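Local coordinates for protein probable enoyl-CoA hydratase/isomerase (PDB 7BOR) that binds coenzyme A and probably acts as a delta(3)-delta(2)-enoyl-CoA isomerase of the crotonase family, moving the double bond of unsaturated acyl-CoA thioesters, at residues L27-Y32 against I66-E71; L4-R9 against T15-R20; R83-L88 against P136-S141; H113-F118 against E205-M210. One frame throughout, in Å; residues are numbered along the deposited sequence.

Contact 1: residues L27-Y32 against I66-E71; sequences LTRAMY and ILDFLE. With COA (coenzyme A), chain C.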
# COMPACT_ATOMS: atom_id res chain seq x y z
N LEU A 27 -10.42 3.33 -0.44
CA LEU A 27 -10.43 2.43 0.71
C LEU A 27 -11.23 3.00 1.88
O LEU A 27 -10.82 4.00 2.49
CB LEU A 27 -9.00 2.15 1.17
CG LEU A 27 -8.08 1.51 0.13
CD1 LEU A 27 -6.68 1.60 0.62
CD2 LEU A 27 -8.50 0.09 -0.00
N THR A 28 -12.30 2.30 2.25
CA THR A 28 -13.17 2.62 3.38
C THR A 28 -12.72 1.94 4.68
O THR A 28 -11.88 1.05 4.69
CB THR A 28 -14.60 2.19 3.07
OG1 THR A 28 -14.64 0.76 3.07
CG2 THR A 28 -15.05 2.78 1.72
N ARG A 29 -13.30 2.40 5.80
CA ARG A 29 -12.96 1.80 7.09
C ARG A 29 -13.22 0.29 7.09
O ARG A 29 -12.49 -0.48 7.70
CB ARG A 29 -13.75 2.49 8.21
CG ARG A 29 -13.32 3.93 8.57
CD ARG A 29 -14.22 4.52 9.69
NE ARG A 29 -15.61 4.72 9.24
CZ ARG A 29 -16.15 5.90 8.91
NH1 ARG A 29 -15.43 7.02 9.00
NH2 ARG A 29 -17.42 5.98 8.50
N ALA A 30 -14.28 -0.14 6.40
CA ALA A 30 -14.62 -1.56 6.37
C ALA A 30 -13.67 -2.35 5.47
O ALA A 30 -13.41 -3.54 5.71
CB ALA A 30 -16.08 -1.72 5.92
N MET A 31 -13.10 -1.70 4.46
CA MET A 31 -12.10 -2.38 3.64
C MET A 31 -10.80 -2.53 4.40
O MET A 31 -10.22 -3.62 4.42
CB MET A 31 -11.90 -1.61 2.35
CG MET A 31 -13.10 -1.75 1.42
SD MET A 31 -13.16 -0.44 0.23
CE MET A 31 -11.92 -1.04 -0.95
N TYR A 32 -10.38 -1.47 5.09
CA TYR A 32 -9.18 -1.57 5.89
C TYR A 32 -9.32 -2.66 6.94
O TYR A 32 -8.35 -3.36 7.27
CB TYR A 32 -8.90 -0.24 6.58
CG TYR A 32 -8.38 0.86 5.72
CD1 TYR A 32 -7.18 0.70 5.06
CD2 TYR A 32 -9.02 2.08 5.64
CE1 TYR A 32 -6.63 1.73 4.30
CE2 TYR A 32 -8.48 3.11 4.88
CZ TYR A 32 -7.27 2.91 4.20
OH TYR A 32 -6.69 3.89 3.46
N ILE A 66 -11.97 9.67 0.72
CA ILE A 66 -11.82 11.05 1.19
C ILE A 66 -13.02 11.49 2.04
O ILE A 66 -12.87 12.27 2.99
CB ILE A 66 -11.60 11.98 -0.02
CG1 ILE A 66 -10.21 11.70 -0.62
CG2 ILE A 66 -11.75 13.44 0.37
CD1 ILE A 66 -9.77 12.68 -1.64
N LEU A 67 -14.22 11.04 1.68
CA LEU A 67 -15.40 11.24 2.53
C LEU A 67 -15.14 10.75 3.94
O LEU A 67 -15.49 11.43 4.91
CB LEU A 67 -16.61 10.51 1.95
CG LEU A 67 -17.36 11.22 0.83
CD1 LEU A 67 -18.71 10.56 0.66
CD2 LEU A 67 -17.53 12.67 1.15
N ASP A 68 -14.57 9.55 4.06
CA ASP A 68 -14.21 9.06 5.38
C ASP A 68 -13.28 10.05 6.07
O ASP A 68 -13.44 10.32 7.27
CB ASP A 68 -13.56 7.69 5.28
CG ASP A 68 -14.57 6.58 5.05
OD1 ASP A 68 -15.55 6.79 4.28
OD2 ASP A 68 -14.36 5.49 5.64
N PHE A 69 -12.33 10.61 5.32
CA PHE A 69 -11.38 11.56 5.90
C PHE A 69 -12.09 12.82 6.39
O PHE A 69 -11.72 13.38 7.43
CB PHE A 69 -10.31 11.95 4.87
CG PHE A 69 -9.07 11.14 4.96
CD1 PHE A 69 -8.90 10.20 5.97
CD2 PHE A 69 -8.05 11.31 4.03
CE1 PHE A 69 -7.74 9.45 6.08
CE2 PHE A 69 -6.91 10.55 4.11
CZ PHE A 69 -6.75 9.62 5.14
N LEU A 70 -13.09 13.26 5.65
CA LEU A 70 -13.79 14.50 5.94
C LEU A 70 -14.81 14.33 7.06
O LEU A 70 -14.90 15.18 7.94
CB LEU A 70 -14.47 15.01 4.68
CG LEU A 70 -13.54 15.72 3.69
CD1 LEU A 70 -14.20 15.85 2.31
CD2 LEU A 70 -13.10 17.10 4.23
N GLU A 71 -15.57 13.23 7.04
CA GLU A 71 -16.67 13.05 7.99
C GLU A 71 -16.18 12.58 9.35
O GLU A 71 -16.78 12.93 10.37
CB GLU A 71 -17.69 12.03 7.48
CG GLU A 71 -18.59 12.54 6.39
CD GLU A 71 -19.53 11.47 5.89
OE1 GLU A 71 -19.52 10.34 6.46
OE2 GLU A 71 -20.30 11.76 4.96
N1A COA C . -12.28 9.00 -2.19
C2A COA C . -13.62 9.14 -2.39
N3A COA C . -14.17 9.02 -3.64
C4A COA C . -13.32 8.75 -4.65
C5A COA C . -11.99 8.61 -4.47
C6A COA C . -11.46 8.74 -3.20
N6A COA C . -10.05 8.60 -2.82
N7A COA C . -11.40 8.35 -5.67
C8A COA C . -12.36 8.34 -6.62
N9A COA C . -13.49 8.60 -5.96
C1B COA C . -14.75 8.60 -6.72
C2B COA C . -15.08 10.00 -7.47
O2B COA C . -15.52 10.97 -6.43
C3B COA C . -16.01 9.59 -8.29
O3B COA C . -17.30 9.38 -7.58
P3B COA C . -18.73 9.40 -8.35
O7A COA C . -18.65 8.69 -9.68
O8A COA C . -19.10 10.85 -8.54
O9A COA C . -19.71 8.68 -7.47
C4B COA C . -15.60 8.18 -8.79
O4B COA C . -14.77 7.63 -7.61
C5B COA C . -14.82 8.18 -9.96
O5B COA C . -13.63 8.82 -9.62
P1A COA C . -12.99 9.89 -10.68
O1A COA C . -12.01 10.83 -10.00
O2A COA C . -14.03 10.72 -11.41
O3A COA C . -12.25 8.94 -11.80
P2A COA C . -10.91 9.56 -12.54
O4A COA C . -10.53 8.58 -13.65
O5A COA C . -11.31 10.93 -13.00
O6A COA C . -9.67 9.79 -11.46
CBP COA C . -8.06 9.22 -9.78
CCP COA C . -8.96 8.65 -10.94
CDP COA C . -7.60 8.03 -8.86
CEP COA C . -6.81 9.93 -10.37
CAP COA C . -8.98 10.25 -9.07
OAP COA C . -10.15 9.58 -8.72
C9P COA C . -8.38 10.81 -7.78
O9P COA C . -7.50 11.62 -7.79
N8P COA C . -8.97 10.30 -6.53
C7P COA C . -8.50 10.73 -5.21
C6P COA C . -6.99 10.37 -5.02
C5P COA C . -6.63 10.86 -3.58
O5P COA C . -6.47 12.00 -3.31
N4P COA C . -6.48 9.85 -2.55
C3P COA C . -6.20 10.25 -1.19
C2P COA C . -4.74 10.57 -1.03
S1P COA C . -4.60 11.01 0.72
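One carboxylate oxygen of D68 carries most of the contact with T28 and R29. The hydrogen bond comes from the backbone: R29 N lies 3.3 Å from D68 OD2 with an N-H...O angle of 148°, meeting the oxygen nearly end-on to its C-O bond. The charge interaction is looser. A bend at chi3 (-66°) folds the R29 chain so that its guanidinium stacks on the carboxylate, the planes 20° apart and OD2 over the centre of one face. R29 NH1 to D68 OD2 is 3.8 Å, and since no N-H points at the oxygen, this long salt bridge is purely electrostatic. Packing adds R29 CG, 3.5 Å from D68 OD2. T28, at the N-cap, and M31 form a capping box at the start of helix 29-44, in which M31 N gives a 3.2 Å bond to T28 OG1. Ligand binding falls to the other segment: I66 N donates to N1A of the coenzyme A adenine at 3.0 Å, nearly straight, and F69 CE2 edges against S1P at 4.1 Å. Contact 1 thus joins the start of helix 29-44 to helix 66-71, at the surface, with helix 236-245 packed on I66, F69 and L70 and helix 80-90 touching R29 and Y32.

Contact 2: residues L4-R9 against T15-R20; sequences LIRVER and TLRLDR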
# COMPACT_ATOMS: atom_id res chain seq x y z
N LEU A 4 -16.71 -5.67 -0.63
CA LEU A 4 -15.72 -4.76 -1.19
C LEU A 4 -14.29 -5.27 -1.20
O LEU A 4 -13.49 -4.76 -1.98
CB LEU A 4 -15.77 -3.41 -0.45
CG LEU A 4 -17.10 -2.67 -0.60
CD1 LEU A 4 -17.30 -1.55 0.38
CD2 LEU A 4 -17.22 -2.10 -2.00
N ILE A 5 -13.94 -6.24 -0.34
CA ILE A 5 -12.66 -6.94 -0.36
C ILE A 5 -12.93 -8.44 -0.59
O ILE A 5 -13.46 -9.12 0.30
CB ILE A 5 -11.86 -6.74 0.94
CG1 ILE A 5 -11.47 -5.27 1.20
CG2 ILE A 5 -10.63 -7.66 0.95
CD1 ILE A 5 -10.79 -4.54 0.08
N ARG A 6 -12.53 -8.96 -1.75
CA ARG A 6 -12.62 -10.39 -2.02
C ARG A 6 -11.38 -11.12 -1.52
O ARG A 6 -10.26 -10.63 -1.67
CB ARG A 6 -12.80 -10.65 -3.52
CG ARG A 6 -14.20 -10.40 -4.01
CD ARG A 6 -14.23 -9.90 -5.46
NE ARG A 6 -13.49 -10.76 -6.39
CZ ARG A 6 -13.47 -10.60 -7.71
NH1 ARG A 6 -14.15 -9.61 -8.28
NH2 ARG A 6 -12.77 -11.44 -8.47
N VAL A 7 -11.58 -12.31 -0.95
CA VAL A 7 -10.49 -13.09 -0.36
C VAL A 7 -10.38 -14.49 -0.96
O VAL A 7 -10.82 -15.48 -0.36
CB VAL A 7 -10.67 -13.19 1.16
CG1 VAL A 7 -10.23 -11.94 1.85
CG2 VAL A 7 -12.14 -13.47 1.50
N GLU A 8 -9.75 -14.61 -2.13
CA GLU A 8 -9.59 -15.90 -2.80
C GLU A 8 -8.41 -16.67 -2.20
O GLU A 8 -7.25 -16.33 -2.45
CB GLU A 8 -9.37 -15.69 -4.30
CG GLU A 8 -10.54 -15.02 -5.02
CD GLU A 8 -11.81 -15.87 -5.02
OE1 GLU A 8 -11.73 -17.09 -5.34
OE2 GLU A 8 -12.89 -15.33 -4.68
N ARG A 9 -8.71 -17.73 -1.43
CA ARG A 9 -7.72 -18.64 -0.86
C ARG A 9 -7.46 -19.77 -1.86
O ARG A 9 -8.23 -20.76 -1.94
CB ARG A 9 -8.22 -19.18 0.47
CG ARG A 9 -7.59 -18.67 1.74
CD ARG A 9 -7.99 -19.55 2.94
NE ARG A 9 -7.28 -19.12 4.16
CZ ARG A 9 -7.75 -18.21 5.02
NH1 ARG A 9 -7.03 -17.86 6.09
NH2 ARG A 9 -8.95 -17.63 4.80
N THR A 15 -5.23 -14.25 -1.75
CA THR A 15 -5.36 -13.08 -2.60
C THR A 15 -6.40 -12.12 -2.04
O THR A 15 -7.59 -12.47 -1.95
CB THR A 15 -5.75 -13.51 -4.02
OG1 THR A 15 -4.70 -14.30 -4.58
CG2 THR A 15 -6.00 -12.29 -4.89
N LEU A 16 -5.96 -10.89 -1.71
CA LEU A 16 -6.85 -9.79 -1.32
C LEU A 16 -7.11 -8.92 -2.54
O LEU A 16 -6.20 -8.27 -3.07
CB LEU A 16 -6.24 -8.98 -0.18
CG LEU A 16 -5.77 -9.79 1.02
CD1 LEU A 16 -5.14 -8.89 2.08
CD2 LEU A 16 -6.92 -10.62 1.61
N ARG A 17 -8.36 -8.90 -3.00
CA ARG A 17 -8.72 -8.25 -4.25
C ARG A 17 -9.69 -7.11 -3.94
O ARG A 17 -10.87 -7.34 -3.67
CB ARG A 17 -9.33 -9.27 -5.23
CG ARG A 17 -10.16 -8.68 -6.42
CD ARG A 17 -9.47 -8.78 -7.80
NE ARG A 17 -10.33 -8.49 -8.96
CZ ARG A 17 -10.92 -7.31 -9.21
NH1 ARG A 17 -10.79 -6.29 -8.36
NH2 ARG A 17 -11.67 -7.13 -10.30
N LEU A 18 -9.20 -5.88 -4.01
CA LEU A 18 -10.03 -4.69 -3.87
C LEU A 18 -11.11 -4.65 -4.94
O LEU A 18 -10.81 -4.63 -6.14
CB LEU A 18 -9.13 -3.45 -3.96
CG LEU A 18 -8.35 -3.00 -2.71
CD1 LEU A 18 -7.65 -4.08 -1.94
CD2 LEU A 18 -7.33 -1.87 -3.05
N ASP A 19 -12.37 -4.63 -4.53
CA ASP A 19 -13.49 -4.66 -5.49
C ASP A 19 -14.48 -3.53 -5.18
O ASP A 19 -15.54 -3.77 -4.59
CB ASP A 19 -14.19 -6.05 -5.50
CG ASP A 19 -14.89 -6.36 -6.85
OD1 ASP A 19 -14.93 -5.49 -7.76
OD2 ASP A 19 -15.40 -7.50 -7.00
N ARG A 20 -14.15 -2.32 -5.62
CA ARG A 20 -14.99 -1.13 -5.45
C ARG A 20 -14.73 -0.24 -6.66
O ARG A 20 -14.29 0.90 -6.56
CB ARG A 20 -14.70 -0.44 -4.13
CG ARG A 20 -15.62 0.76 -3.79
CD ARG A 20 -15.40 1.23 -2.37
NE ARG A 20 -16.36 2.28 -1.97
CZ ARG A 20 -16.04 3.50 -1.55
NH1 ARG A 20 -14.77 3.87 -1.43
NH2 ARG A 20 -17.00 4.37 -1.24
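This is the N-terminal beta hairpin, strands 5-9 and 13-18, whose segments run antiparallel at 155°. R6 and R17 form a hydrogen-bonded pair, with R6 N to R17 O at 3.0 Å and R17 N to R6 O at 2.9 Å. E8 and T15 form a second, in which E8 N to T15 O is weak. Beyond the strand end D19 N still reaches L4 O at 2.8 Å, extending the pairing into the loop. The intervening non-hydrogen-bonded pairs put apolar groups on one face: I5 CD1 lies 3.8 Å from L18 CD1, side by side, and V7 CG1 lies 3.6 Å from L16 CD2. On the other face the R6 chain, bent at chi2 and chi3, brings NH1 to 2.8 Å from D19 OD2. This salt bridge is fairly straight (163°) and in the guanidinium plane, yet it meets the carboxylate from above, 55° out of plane. R17 NE lies over one face of the R6 guanidinium, 3.9 Å from R6 NH2, a like-charge proximity that D19 probably eases. L4 CD2 rests 3.7 Å from R20 CB, while the R20 guanidinium turns to D65 and A26 O. Strand 5-9 is an outermost strand of the six-stranded sheet, strand 13-18 pairs onward with strand 50-54, and helix 29-44 covers the face bearing I5, L16 and L18.

Contact 3: residues R83-L88 against P136-S141; sequences RFMSAL and PEFGSS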
# COMPACT_ATOMS: atom_id res chain seq x y z
N ARG A 83 -4.74 0.01 11.78
CA ARG A 83 -4.64 -1.44 11.98
C ARG A 83 -4.23 -2.13 10.69
O ARG A 83 -3.45 -3.11 10.72
CB ARG A 83 -5.97 -2.00 12.50
CG ARG A 83 -6.24 -1.61 13.96
CD ARG A 83 -7.52 -2.25 14.56
NE ARG A 83 -8.78 -1.70 14.08
CZ ARG A 83 -9.35 -0.60 14.56
NH1 ARG A 83 -8.76 0.05 15.53
NH2 ARG A 83 -10.52 -0.18 14.09
N PHE A 84 -4.71 -1.63 9.53
CA PHE A 84 -4.21 -2.18 8.27
C PHE A 84 -2.72 -1.92 8.13
O PHE A 84 -1.95 -2.83 7.80
CB PHE A 84 -4.95 -1.61 7.08
CG PHE A 84 -4.25 -1.90 5.78
CD1 PHE A 84 -4.17 -3.21 5.31
CD2 PHE A 84 -3.66 -0.88 5.06
CE1 PHE A 84 -3.52 -3.50 4.14
CE2 PHE A 84 -3.00 -1.15 3.84
CZ PHE A 84 -2.92 -2.46 3.39
N MET A 85 -2.27 -0.69 8.42
CA MET A 85 -0.85 -0.38 8.29
C MET A 85 0.00 -1.28 9.16
O MET A 85 1.05 -1.79 8.73
CB MET A 85 -0.58 1.09 8.65
CG MET A 85 -0.99 2.11 7.58
SD MET A 85 -0.56 3.81 8.06
CE MET A 85 -2.18 4.41 8.28
N SER A 86 -0.40 -1.44 10.43
CA SER A 86 0.37 -2.23 11.36
C SER A 86 0.40 -3.67 10.91
O SER A 86 1.45 -4.32 10.96
CB SER A 86 -0.24 -2.15 12.77
OG SER A 86 0.72 -2.38 13.80
N ALA A 87 -0.75 -4.18 10.49
CA ALA A 87 -0.83 -5.56 10.03
C ALA A 87 0.09 -5.83 8.83
O ALA A 87 0.86 -6.79 8.83
CB ALA A 87 -2.28 -5.92 9.69
N LEU A 88 0.04 -4.99 7.80
CA LEU A 88 0.94 -5.22 6.66
C LEU A 88 2.40 -5.05 7.07
O LEU A 88 3.25 -5.91 6.82
CB LEU A 88 0.58 -4.28 5.54
CG LEU A 88 1.33 -4.42 4.22
CD1 LEU A 88 1.11 -5.75 3.60
CD2 LEU A 88 0.84 -3.28 3.33
N PRO A 136 3.35 13.20 4.60
CA PRO A 136 3.62 11.80 4.28
C PRO A 136 3.12 10.84 5.34
O PRO A 136 3.07 11.14 6.54
CB PRO A 136 5.15 11.72 4.17
CG PRO A 136 5.60 13.15 3.98
CD PRO A 136 4.56 14.00 4.72
N GLU A 137 2.85 9.61 4.90
CA GLU A 137 2.20 8.58 5.70
C GLU A 137 2.86 7.24 5.39
O GLU A 137 3.68 7.12 4.45
CB GLU A 137 0.68 8.70 5.45
CG GLU A 137 -0.08 7.50 5.33
CD GLU A 137 0.04 6.89 3.97
OE1 GLU A 137 1.09 7.06 3.32
OE2 GLU A 137 -0.94 6.21 3.61
N PHE A 138 2.57 6.25 6.26
CA PHE A 138 3.04 4.86 6.17
C PHE A 138 4.59 4.76 6.11
O PHE A 138 5.16 3.80 5.57
CB PHE A 138 2.36 4.16 4.99
CG PHE A 138 2.06 2.68 5.21
CD1 PHE A 138 2.62 1.97 6.25
CD2 PHE A 138 1.22 2.01 4.34
CE1 PHE A 138 2.36 0.65 6.42
CE2 PHE A 138 0.96 0.68 4.53
CZ PHE A 138 1.52 0.00 5.52
N GLY A 139 5.30 5.68 6.74
CA GLY A 139 6.74 5.61 6.79
C GLY A 139 7.48 6.07 5.53
O GLY A 139 8.71 5.99 5.47
N SER A 140 6.75 6.60 4.56
CA SER A 140 7.34 7.05 3.31
C SER A 140 8.31 8.19 3.53
O SER A 140 9.20 8.37 2.71
CB SER A 140 6.24 7.48 2.37
OG SER A 140 5.46 8.55 2.90
N SER A 141 8.15 8.98 4.62
CA SER A 141 9.10 10.05 4.91
C SER A 141 10.44 9.49 5.33
O SER A 141 11.46 10.17 5.23
CB SER A 141 8.57 10.98 6.02
OG SER A 141 8.46 10.29 7.24
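E137 O is gripped twice by S140, whose N lies 3.1 Å and whose OG 2.8 Å from it, the hydroxyl donating in the carbonyl plane on a lone pair. The backbone bond closes a type I' turn from E137 to S140, and the hydroxyl adds a second hold on the same oxygen. F138, at positive phi, projects from the turn onto helix 80-90. M85 covers the ring. With its CG anti to the carbonyl carbon (chi1 -76°), M85 CG sits 3.6 Å from the F138 ring centroid and only 2° off the normal, a CH-pi contact over the middle of the face. M85 SD follows at 4.3 Å from that centroid, 24° off the normal, a Met-aromatic contact. The two side chains slide past one another in opposite directions, and M85 CB lies 3.7 Å from F138 CE1. L88 CD2 reaches F138 CZ at 4.0 Å, the side chains crossing at about a right angle. F84 adds a looser approach, its CE2 4.4 Å from F138 CE2. E225 takes G139 N and S141 OG, and T109 OG1 bonds E137 OE1. The chemistry therefore divides: hydrogen bonds within the turn and to E225 and T109 probably help fix the direction of F138, whereas the buried join to the helix rests on dispersion and sulfur-aromatic contact.

Contact 4: residues H113-F118 against E205-M210; sequences HCDLVF and ESKRLM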
# COMPACT_ATOMS: atom_id res chain seq x y z
N HIS A 113 5.91 -1.65 1.68
CA HIS A 113 5.95 -2.72 2.66
C HIS A 113 5.70 -4.10 2.03
O HIS A 113 5.58 -5.10 2.75
CB HIS A 113 4.93 -2.43 3.79
CG HIS A 113 5.12 -1.07 4.36
ND1 HIS A 113 5.98 -0.82 5.39
CD2 HIS A 113 4.62 0.13 3.97
CE1 HIS A 113 6.02 0.48 5.62
NE2 HIS A 113 5.20 1.08 4.78
N CYS A 114 5.66 -4.17 0.71
CA CYS A 114 5.48 -5.44 0.05
C CYS A 114 6.85 -6.02 -0.30
O CYS A 114 7.84 -5.29 -0.44
CB CYS A 114 4.62 -5.27 -1.18
SG CYS A 114 2.87 -4.79 -0.88
N ASP A 115 6.91 -7.33 -0.42
CA ASP A 115 8.19 -7.95 -0.77
C ASP A 115 8.47 -7.96 -2.27
O ASP A 115 9.64 -7.94 -2.68
CB ASP A 115 8.20 -9.33 -0.17
CG ASP A 115 7.97 -9.25 1.34
OD1 ASP A 115 8.85 -8.70 2.08
OD2 ASP A 115 6.87 -9.65 1.76
N LEU A 116 7.44 -8.02 -3.08
CA LEU A 116 7.59 -7.88 -4.51
C LEU A 116 6.46 -6.99 -4.98
O LEU A 116 5.37 -7.01 -4.42
CB LEU A 116 7.59 -9.21 -5.23
CG LEU A 116 8.72 -10.20 -4.83
CD1 LEU A 116 8.44 -11.61 -5.43
CD2 LEU A 116 10.13 -9.72 -5.22
N VAL A 117 6.76 -6.15 -5.96
CA VAL A 117 5.78 -5.20 -6.47
C VAL A 117 5.84 -5.26 -7.99
O VAL A 117 6.90 -5.03 -8.57
CB VAL A 117 6.07 -3.78 -5.98
CG1 VAL A 117 5.17 -2.76 -6.66
CG2 VAL A 117 5.85 -3.71 -4.52
N PHE A 118 4.73 -5.67 -8.62
CA PHE A 118 4.60 -5.67 -10.07
C PHE A 118 3.55 -4.67 -10.51
O PHE A 118 2.47 -4.60 -9.92
CB PHE A 118 4.25 -7.05 -10.56
CG PHE A 118 5.26 -8.04 -10.18
CD1 PHE A 118 6.51 -8.03 -10.78
CD2 PHE A 118 5.03 -8.90 -9.14
CE1 PHE A 118 7.49 -8.95 -10.37
CE2 PHE A 118 5.97 -9.79 -8.71
CZ PHE A 118 7.19 -9.84 -9.34
N GLU A 205 12.42 -16.03 7.64
CA GLU A 205 13.53 -15.52 8.41
C GLU A 205 14.39 -14.56 7.61
O GLU A 205 14.96 -13.64 8.18
CB GLU A 205 14.41 -16.64 8.90
CG GLU A 205 15.33 -16.24 9.97
CD GLU A 205 15.26 -17.22 11.10
OE1 GLU A 205 15.80 -18.34 10.92
OE2 GLU A 205 14.63 -16.88 12.14
N SER A 206 14.56 -14.79 6.30
CA SER A 206 15.27 -13.79 5.51
C SER A 206 14.54 -12.46 5.56
O SER A 206 15.16 -11.40 5.69
CB SER A 206 15.41 -14.29 4.06
OG SER A 206 16.36 -15.34 4.00
N LYS A 207 13.22 -12.49 5.44
CA LYS A 207 12.47 -11.25 5.46
C LYS A 207 12.59 -10.58 6.81
O LYS A 207 12.73 -9.35 6.89
CB LYS A 207 11.01 -11.51 5.09
CG LYS A 207 10.10 -10.27 5.25
CD LYS A 207 8.68 -10.47 4.69
CE LYS A 207 7.75 -9.32 5.13
NZ LYS A 207 6.47 -9.36 4.42
N ARG A 208 12.61 -11.36 7.90
CA ARG A 208 12.78 -10.74 9.21
C ARG A 208 14.15 -10.09 9.33
O ARG A 208 14.28 -8.96 9.79
CB ARG A 208 12.56 -11.77 10.30
CG ARG A 208 12.38 -11.11 11.69
CD ARG A 208 12.46 -12.12 12.83
NE ARG A 208 13.71 -12.88 12.87
CZ ARG A 208 14.93 -12.40 13.13
NH1 ARG A 208 15.96 -13.25 13.18
NH2 ARG A 208 15.16 -11.08 13.33
N LEU A 209 15.20 -10.77 8.86
CA LEU A 209 16.52 -10.14 8.96
C LEU A 209 16.60 -8.87 8.13
O LEU A 209 17.36 -7.96 8.47
CB LEU A 209 17.60 -11.11 8.51
CG LEU A 209 17.87 -12.26 9.49
CD1 LEU A 209 18.76 -13.34 8.93
CD2 LEU A 209 18.52 -11.58 10.68
N MET A 210 15.86 -8.83 7.01
CA MET A 210 15.88 -7.66 6.14
C MET A 210 15.15 -6.50 6.78
O MET A 210 15.47 -5.34 6.49
CB MET A 210 15.23 -7.98 4.79
CG MET A 210 16.05 -8.87 3.81
SD MET A 210 15.02 -9.30 2.43
CE MET A 210 14.99 -7.68 1.60
O HOH W 1 5.12 -6.86 4.97
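D115 and K207 meet in a partly buried salt bridge, K207 NZ lying 2.7 Å from D115 OD2. Conformation explains the reach. K207 starts with CG anti to its backbone N (chi1 173°) and stays extended to NZ, so the ammonium lies far out from helix 200-233. D115 has CG beside the backbone N (chi1 -57°) and its carboxylate turned by chi2 (-66°) so that OD2 offers its syn lone pair to the lysine. The side chains cross at about a right angle, and D115 OD1 lies beside the lysine methylenes, 3.2 Å from K207 CD and 3.3 Å from K207 CE. OD1 is farther from the charge, 3.4 Å from K207 NZ. A water extends the link: it accepts from K207 NZ at 2.9 Å and lies 2.9 Å from H113 O, to which it probably donates. K93 O takes a further bond from K207 NZ, and V95 N donates to D115 OD2, so both charged atoms have more than one partner. The contact ties helix 200-233 to the loop entering strand 116-120, which runs beside strand 95-99 in the central sheet; helix 182-196 packs on L116 and F118 from that strand.

Overall arrangement
Contacts 2, 1 and 3 follow in that order along the chain, whereas the segments of contacts 3 and 4 alternate. Contact 2 touches contact 1 directly: T28 CG2 is 3.3 Å from R20 NH1, and the hairpin packs on the start of helix 29-44, the next helix in the chain. Y32 CD1 meets F84 CB at 3.8 Å, linking contact 1 to contact 3. Contact 3 reaches contact 4 through F138 O and H113 NE2, 2.8 Å apart and probably hydrogen-bonded. Of the four, contact 1 binds coenzyme A; the side chains of R20 and M85 lie about 5 Å and 10 Å from it. Contact 4, centred about 28 Å from contact 1's centre, lies away from the annotated sites.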